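Long-range contacts in uncharacterized protein YLR132C (PDB 6PFQ), which is the Usb1 U6 snRNA phosphodiesterase of a yeast, a member of the 2H phosphodiesterase superfamily that probably acts as an exoribonuclease on U6 snRNA: residues A[41-49]-A[156-164]; A[93-102]-A[191-202]. All blocks are in the same frame, centred on the assembly; numbering follows the deposited sequence.

Contact 1: A[41-49]-A[156-164]; sequences HRNSFEPLH and SFGVAQNAY
Leu-48 lays its isobutyl group over the backbone of residues 156-158 in strand 154-161: CD1 sits 3.6 Å from Gly-158 N and also touches Ser-156 CB, while CD2 meets Val-159 CG1 at 3.8 Å, the two side chains crossing at about a right angle. Farther along, the Phe-45 ring stands beside Ala-160, its CD1 3.6 Å from Ala-160 CB. With CG turned to the backbone N side (chi1 -65°), the ring lies against strand 154-161, and Val-159 N falls in the ring plane at its edge. Between these side chains the strands pair antiparallel. Glu-46 and Val-159 exchange two backbone hydrogen bonds, and Leu-48 N adds a third to Phe-157 O. At the far end Asn-43 ND2 donates to Gln-161 O (2.8 Å, nearly straight at 172°); Gln-161 O lies in the amide plane of Asn-43, but ND2 stands above the carbonyl plane of Gln-161. A water bridges Ser-44 O and Gln-161 N, taking over where the direct pairing has stopped. Ser-156 belongs to the UMP-binding site, and its OG bonds a glycerol here. Short strand 46-47 thus edges a site-bearing strand, with backbone bonds, one side-chain amide and water satisfying polar groups while Leu-48 and Phe-45 supply the apolar packing.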
# COMPACT_ATOMS: atom_id res chain seq x y z
N HIS A 41 16.20 -9.63 17.67
CA HIS A 41 16.82 -10.51 16.68
C HIS A 41 15.84 -10.85 15.56
O HIS A 41 15.77 -12.00 15.09
CB HIS A 41 17.37 -11.77 17.35
CG HIS A 41 18.34 -11.47 18.45
ND1 HIS A 41 18.03 -11.62 19.78
CD2 HIS A 41 19.59 -10.95 18.41
CE1 HIS A 41 19.06 -11.24 20.52
NE2 HIS A 41 20.01 -10.82 19.71
N ARG A 42 15.10 -9.84 15.12
CA ARG A 42 14.20 -9.94 13.98
C ARG A 42 14.78 -9.21 12.77
O ARG A 42 15.61 -8.31 12.91
CB ARG A 42 12.84 -9.32 14.29
CG ARG A 42 12.17 -9.87 15.52
CD ARG A 42 11.20 -10.93 15.15
NE ARG A 42 10.40 -11.39 16.28
CZ ARG A 42 9.26 -12.05 16.13
NH1 ARG A 42 8.78 -12.31 14.90
NH2 ARG A 42 8.60 -12.46 17.20
N ASN A 43 14.30 -9.59 11.58
CA ASN A 43 14.65 -8.85 10.37
C ASN A 43 14.15 -7.41 10.43
O ASN A 43 13.07 -7.11 10.97
CB ASN A 43 14.05 -9.56 9.14
CG ASN A 43 14.90 -10.72 8.66
OD1 ASN A 43 15.97 -10.97 9.20
ND2 ASN A 43 14.43 -11.44 7.64
N SER A 44 14.95 -6.51 9.89
CA SER A 44 14.62 -5.09 9.80
C SER A 44 13.85 -4.72 8.52
O SER A 44 13.94 -5.39 7.49
CB SER A 44 15.89 -4.24 9.90
OG SER A 44 16.29 -4.17 11.26
N PHE A 45 13.14 -3.60 8.60
CA PHE A 45 12.35 -3.05 7.52
C PHE A 45 13.17 -2.07 6.69
O PHE A 45 13.79 -1.15 7.25
CB PHE A 45 11.12 -2.34 8.09
CG PHE A 45 10.17 -3.28 8.77
CD1 PHE A 45 9.26 -4.04 8.02
CD2 PHE A 45 10.21 -3.44 10.16
CE1 PHE A 45 8.39 -4.92 8.66
CE2 PHE A 45 9.34 -4.33 10.82
CZ PHE A 45 8.44 -5.07 10.06
N GLU A 46 13.25 -2.32 5.40
CA GLU A 46 13.81 -1.32 4.48
C GLU A 46 12.82 -0.18 4.31
O GLU A 46 11.64 -0.43 3.98
CB GLU A 46 14.11 -1.98 3.11
CG GLU A 46 14.67 -1.01 2.07
CD GLU A 46 16.08 -0.61 2.33
OE1 GLU A 46 16.72 -1.16 3.25
OE2 GLU A 46 16.57 0.26 1.60
N PRO A 47 13.22 1.06 4.52
CA PRO A 47 12.30 2.19 4.30
C PRO A 47 11.87 2.27 2.84
O PRO A 47 12.70 2.18 1.94
CB PRO A 47 13.15 3.42 4.69
CG PRO A 47 14.08 2.84 5.74
CD PRO A 47 14.49 1.50 5.16
N LEU A 48 10.57 2.42 2.62
CA LEU A 48 10.04 2.49 1.25
C LEU A 48 10.04 3.90 0.67
O LEU A 48 9.75 4.07 -0.53
CB LEU A 48 8.59 1.95 1.21
CG LEU A 48 8.50 0.44 1.43
CD1 LEU A 48 7.01 0.03 1.66
CD2 LEU A 48 9.07 -0.24 0.17
N HIS A 49 10.33 4.91 1.47
CA HIS A 49 10.30 6.27 0.95
C HIS A 49 11.65 6.75 0.42
O HIS A 49 11.75 7.87 -0.09
CB HIS A 49 9.81 7.25 2.03
CG HIS A 49 10.72 7.41 3.21
ND1 HIS A 49 10.94 6.40 4.14
CD2 HIS A 49 11.43 8.48 3.65
CE1 HIS A 49 11.76 6.84 5.07
NE2 HIS A 49 12.07 8.10 4.80
N SER A 156 1.90 1.35 3.08
CA SER A 156 3.08 0.66 3.59
C SER A 156 4.27 1.62 3.67
O SER A 156 4.50 2.44 2.76
CB SER A 156 3.45 -0.53 2.70
OG SER A 156 2.47 -1.55 2.87
N PHE A 157 5.01 1.51 4.77
CA PHE A 157 6.15 2.40 5.02
C PHE A 157 7.50 1.70 4.97
O PHE A 157 8.52 2.35 4.75
CB PHE A 157 5.99 3.09 6.38
CG PHE A 157 4.82 4.04 6.42
CD1 PHE A 157 4.94 5.32 5.91
CD2 PHE A 157 3.59 3.62 6.93
CE1 PHE A 157 3.86 6.21 5.92
CE2 PHE A 157 2.51 4.49 6.93
CZ PHE A 157 2.63 5.78 6.41
N GLY A 158 7.53 0.40 5.23
CA GLY A 158 8.78 -0.33 5.24
C GLY A 158 8.52 -1.75 4.80
O GLY A 158 7.38 -2.20 4.78
N VAL A 159 9.60 -2.46 4.44
CA VAL A 159 9.41 -3.83 3.97
C VAL A 159 10.56 -4.67 4.48
O VAL A 159 11.72 -4.27 4.36
CB VAL A 159 9.27 -3.89 2.44
CG1 VAL A 159 10.51 -3.35 1.74
CG2 VAL A 159 8.92 -5.34 1.99
N ALA A 160 10.25 -5.81 5.07
CA ALA A 160 11.24 -6.75 5.59
C ALA A 160 11.14 -8.08 4.84
O ALA A 160 10.07 -8.43 4.32
CB ALA A 160 11.04 -7.01 7.08
N GLN A 161 12.25 -8.81 4.79
CA GLN A 161 12.24 -10.17 4.24
C GLN A 161 11.64 -11.12 5.26
O GLN A 161 11.87 -11.01 6.47
CB GLN A 161 13.66 -10.62 3.90
CG GLN A 161 14.26 -9.77 2.78
CD GLN A 161 15.69 -10.17 2.41
OE1 GLN A 161 15.97 -10.43 1.24
NE2 GLN A 161 16.58 -10.21 3.39
N ASN A 162 10.85 -12.06 4.77
CA ASN A 162 10.33 -13.11 5.66
C ASN A 162 11.42 -14.15 5.88
O ASN A 162 11.70 -14.96 4.98
CB ASN A 162 9.07 -13.73 5.05
CG ASN A 162 8.50 -14.86 5.90
OD1 ASN A 162 8.96 -15.11 7.04
ND2 ASN A 162 7.46 -15.53 5.36
N ALA A 163 12.03 -14.15 7.07
CA ALA A 163 13.08 -15.13 7.35
C ALA A 163 12.55 -16.56 7.36
O ALA A 163 13.32 -17.51 7.17
CB ALA A 163 13.75 -14.86 8.69
N TYR A 164 11.24 -16.74 7.48
CA TYR A 164 10.67 -18.07 7.65
C TYR A 164 9.99 -18.56 6.39
O TYR A 164 9.22 -19.52 6.44
CB TYR A 164 9.70 -18.09 8.84
CG TYR A 164 10.44 -17.61 10.06
CD1 TYR A 164 11.15 -18.51 10.85
CD2 TYR A 164 10.47 -16.25 10.39
CE1 TYR A 164 11.87 -18.06 11.95
CE2 TYR A 164 11.19 -15.80 11.49
CZ TYR A 164 11.88 -16.72 12.26
OH TYR A 164 12.58 -16.28 13.35
O HOH W 1 14.35 -7.81 6.26
O HOH W 2 8.35 5.23 4.63

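Contact 2: A[93-102]-A[191-202]; sequences SVPVALSGGW and LPLLRANLQFRC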
# COMPACT_ATOMS: atom_id res chain seq x y z
N SER A 93 -10.78 15.52 -5.48
CA SER A 93 -9.56 15.12 -4.81
C SER A 93 -10.03 14.17 -3.74
O SER A 93 -11.20 14.20 -3.36
CB SER A 93 -8.83 16.31 -4.19
OG SER A 93 -9.60 16.80 -3.12
N VAL A 94 -9.12 13.34 -3.24
CA VAL A 94 -9.44 12.50 -2.10
C VAL A 94 -8.36 12.71 -1.06
O VAL A 94 -7.17 12.85 -1.40
CB VAL A 94 -9.56 11.02 -2.50
CG1 VAL A 94 -10.79 10.79 -3.38
CG2 VAL A 94 -8.30 10.54 -3.17
N PRO A 95 -8.73 12.77 0.21
CA PRO A 95 -7.74 12.92 1.28
C PRO A 95 -7.18 11.55 1.64
O PRO A 95 -7.86 10.52 1.55
CB PRO A 95 -8.56 13.50 2.43
CG PRO A 95 -9.95 12.90 2.21
CD PRO A 95 -10.12 12.73 0.71
N VAL A 96 -5.90 11.54 2.02
CA VAL A 96 -5.29 10.33 2.55
C VAL A 96 -4.72 10.66 3.92
O VAL A 96 -3.82 11.49 4.06
CB VAL A 96 -4.21 9.76 1.62
CG1 VAL A 96 -3.60 8.53 2.25
CG2 VAL A 96 -4.81 9.37 0.29
N ALA A 97 -5.21 9.95 4.93
CA ALA A 97 -4.69 10.09 6.29
C ALA A 97 -4.84 8.71 6.92
O ALA A 97 -5.53 7.84 6.38
CB ALA A 97 -5.45 11.16 7.10
N LEU A 98 -4.13 8.50 8.02
CA LEU A 98 -3.97 7.17 8.60
C LEU A 98 -4.55 7.11 10.01
O LEU A 98 -4.64 8.12 10.71
CB LEU A 98 -2.50 6.78 8.63
CG LEU A 98 -1.92 6.97 7.20
CD1 LEU A 98 -0.43 7.08 7.28
CD2 LEU A 98 -2.43 5.84 6.26
N SER A 99 -4.95 5.91 10.42
CA SER A 99 -5.51 5.77 11.75
C SER A 99 -5.04 4.44 12.32
O SER A 99 -4.78 3.49 11.56
CB SER A 99 -7.04 5.84 11.63
OG SER A 99 -7.63 5.45 12.80
N GLY A 100 -4.91 4.36 13.65
CA GLY A 100 -4.68 3.05 14.26
C GLY A 100 -3.20 2.72 14.33
O GLY A 100 -2.33 3.59 14.22
N GLY A 101 -2.92 1.44 14.55
CA GLY A 101 -1.57 0.99 14.84
C GLY A 101 -0.88 0.35 13.64
O GLY A 101 -1.38 0.33 12.51
N TRP A 102 0.30 -0.19 13.91
CA TRP A 102 1.05 -0.88 12.87
C TRP A 102 0.32 -2.13 12.42
O TRP A 102 -0.25 -2.86 13.24
CB TRP A 102 2.42 -1.31 13.39
CG TRP A 102 3.39 -0.24 13.62
CD1 TRP A 102 4.04 0.01 14.81
CD2 TRP A 102 3.89 0.73 12.67
NE1 TRP A 102 4.90 1.05 14.65
CE2 TRP A 102 4.83 1.52 13.36
CE3 TRP A 102 3.64 1.01 11.31
CZ2 TRP A 102 5.52 2.58 12.74
CZ3 TRP A 102 4.34 2.04 10.68
CH2 TRP A 102 5.28 2.82 11.41
N LEU A 191 3.88 6.54 16.66
CA LEU A 191 2.77 6.57 15.71
C LEU A 191 1.94 7.85 15.77
O LEU A 191 1.48 8.29 14.69
CB LEU A 191 1.88 5.34 15.90
CG LEU A 191 2.45 4.11 15.16
CD1 LEU A 191 1.59 2.88 15.43
CD2 LEU A 191 2.47 4.37 13.65
N PRO A 192 1.73 8.51 16.91
CA PRO A 192 0.99 9.79 16.85
C PRO A 192 1.67 10.81 15.97
O PRO A 192 0.99 11.53 15.23
CB PRO A 192 0.91 10.23 18.32
CG PRO A 192 0.90 8.92 19.08
CD PRO A 192 1.91 8.04 18.30
N LEU A 193 3.01 10.89 16.04
CA LEU A 193 3.76 11.79 15.17
C LEU A 193 3.57 11.41 13.70
O LEU A 193 3.41 12.28 12.84
CB LEU A 193 5.25 11.72 15.55
CG LEU A 193 6.23 12.47 14.64
CD1 LEU A 193 6.15 14.00 14.93
CD2 LEU A 193 7.65 11.95 14.83
N LEU A 194 3.61 10.11 13.39
CA LEU A 194 3.41 9.72 12.00
C LEU A 194 2.01 10.10 11.54
O LEU A 194 1.85 10.74 10.49
CB LEU A 194 3.66 8.21 11.85
CG LEU A 194 3.48 7.60 10.47
CD1 LEU A 194 4.28 6.30 10.40
CD2 LEU A 194 1.99 7.30 10.20
N ARG A 195 0.98 9.70 12.30
CA ARG A 195 -0.39 9.98 11.84
C ARG A 195 -0.65 11.48 11.71
O ARG A 195 -1.39 11.91 10.83
CB ARG A 195 -1.43 9.37 12.80
CG ARG A 195 -1.38 7.80 12.83
CD ARG A 195 -2.54 7.21 13.64
NE ARG A 195 -2.48 7.67 15.02
CZ ARG A 195 -2.10 6.93 16.07
NH1 ARG A 195 -1.77 5.67 15.94
NH2 ARG A 195 -2.07 7.49 17.28
N ALA A 196 -0.04 12.30 12.57
CA ALA A 196 -0.32 13.73 12.47
C ALA A 196 0.29 14.32 11.20
O ALA A 196 -0.22 15.30 10.66
CB ALA A 196 0.20 14.47 13.72
N ASN A 197 1.36 13.73 10.69
CA ASN A 197 2.12 14.37 9.63
C ASN A 197 2.03 13.70 8.27
O ASN A 197 2.29 14.36 7.25
CB ASN A 197 3.59 14.43 10.03
CG ASN A 197 3.83 15.49 11.06
OD1 ASN A 197 3.98 16.65 10.71
ND2 ASN A 197 3.83 15.10 12.34
N LEU A 198 1.73 12.40 8.22
CA LEU A 198 1.70 11.65 6.96
C LEU A 198 0.27 11.71 6.42
O LEU A 198 -0.52 10.75 6.47
CB LEU A 198 2.20 10.21 7.18
CG LEU A 198 3.74 10.03 7.02
CD1 LEU A 198 4.18 10.28 5.56
CD2 LEU A 198 4.56 10.91 7.99
N GLN A 199 -0.09 12.91 5.97
CA GLN A 199 -1.38 13.16 5.36
C GLN A 199 -1.17 13.81 4.00
O GLN A 199 -0.19 14.53 3.79
CB GLN A 199 -2.27 14.05 6.24
CG GLN A 199 -2.30 13.56 7.69
CD GLN A 199 -3.39 14.22 8.51
OE1 GLN A 199 -4.26 14.89 7.97
NE2 GLN A 199 -3.33 14.02 9.83
N PHE A 200 -2.09 13.52 3.08
CA PHE A 200 -1.96 13.87 1.67
C PHE A 200 -3.33 14.20 1.09
O PHE A 200 -4.37 13.74 1.59
CB PHE A 200 -1.31 12.73 0.86
CG PHE A 200 -0.03 12.21 1.45
CD1 PHE A 200 -0.04 11.21 2.41
CD2 PHE A 200 1.19 12.72 1.03
CE1 PHE A 200 1.14 10.74 2.96
CE2 PHE A 200 2.38 12.25 1.59
CZ PHE A 200 2.35 11.26 2.55
N ARG A 201 -3.34 14.96 0.00
CA ARG A 201 -4.55 15.12 -0.80
C ARG A 201 -4.19 14.76 -2.23
O ARG A 201 -3.26 15.34 -2.80
CB ARG A 201 -5.10 16.54 -0.75
CG ARG A 201 -6.43 16.70 -1.49
CD ARG A 201 -7.18 17.99 -1.10
NE ARG A 201 -7.76 17.92 0.24
CZ ARG A 201 -8.88 17.26 0.56
NH1 ARG A 201 -9.57 16.59 -0.37
NH2 ARG A 201 -9.30 17.26 1.81
N CYS A 202 -4.89 13.77 -2.80
CA CYS A 202 -4.56 13.29 -4.15
C CYS A 202 -5.58 13.87 -5.12
O CYS A 202 -6.77 13.78 -4.87
CB CYS A 202 -4.59 11.76 -4.20
SG CYS A 202 -3.38 11.07 -3.06
O HOH W 3 -2.11 10.29 8.69
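Backbone hydrogen bonds join strand 94-96 to strand 200-202 as an antiparallel pair: Val-94 and Cys-202 exchange two, and Val-96 and Phe-200 two more. Val-94, Val-96, Phe-200 and Cys-202 share one face of this pair, where Val-96 CG2 touches Cys-202 SG at 4.0 Å.

Two arginines supply the side-chain polar bonds. On the other face, Arg-201 bends at chi3 (-72°), which brings NH1 back to Ser-93 OG (2.8 Å), near the guanidinium plane, while Pro-95 CB lies over one guanidinium face. Arg-195 runs its CD past Ser-99 and donates from NH1 to Gly-100 O (2.8 Å), approaching from above the carbonyl plane. One water accepts from Leu-98 N and donates to Arg-195 O and Leu-198 O, linking the two segments where their direct pairing has ended.

Apolar contacts come from Leu-191 and Leu-194 of helix 191-197. Leu-191 CD2 makes a CH-pi contact 3.7 Å from the centroid of the six-membered ring of Trp-102, 14° off the normal. Leu-194 splits its branches, CD1 going to Trp-102 CH2 and CD2 to Leu-98 CD1, each at 3.8 Å. Trp-102 NE1 is bonded to Ala-187 O, which would limit rotation of the indole. The chemistry thus changes along the contact, from sheet bonding through a water bridge to helix-on-sheet packing, with one arginine bond to a serine hydroxyl beside the paired strands and one to a backbone carbonyl at the turn.

In the fold
From the N terminus, the chain leaves helix 20-39 and enters segment 41-49, whose partner comes only after strand 59-68, helix 72-88, strands 94-99, 102-106 and 112-119 and helix 121-137; contact 1 closes this loop at strand 154-161. Segment 93-102 lies within it, but its partner, 191-202, follows helix 169-186, so the loops of contacts 1 and 2 cross. Both contacts reach the same antiparallel sheet, contact 1 through short strand 46-47 and contact 2 through strand 200-202, which pairs with 94-99, while helix 191-197 packs beside it. Although their centres are about 20 Å apart, they meet at Phe-157, whose CZ lies 3.4 Å from Leu-98 CD1 and whose ring also packs near Leu-194, Leu-198 and Trp-102.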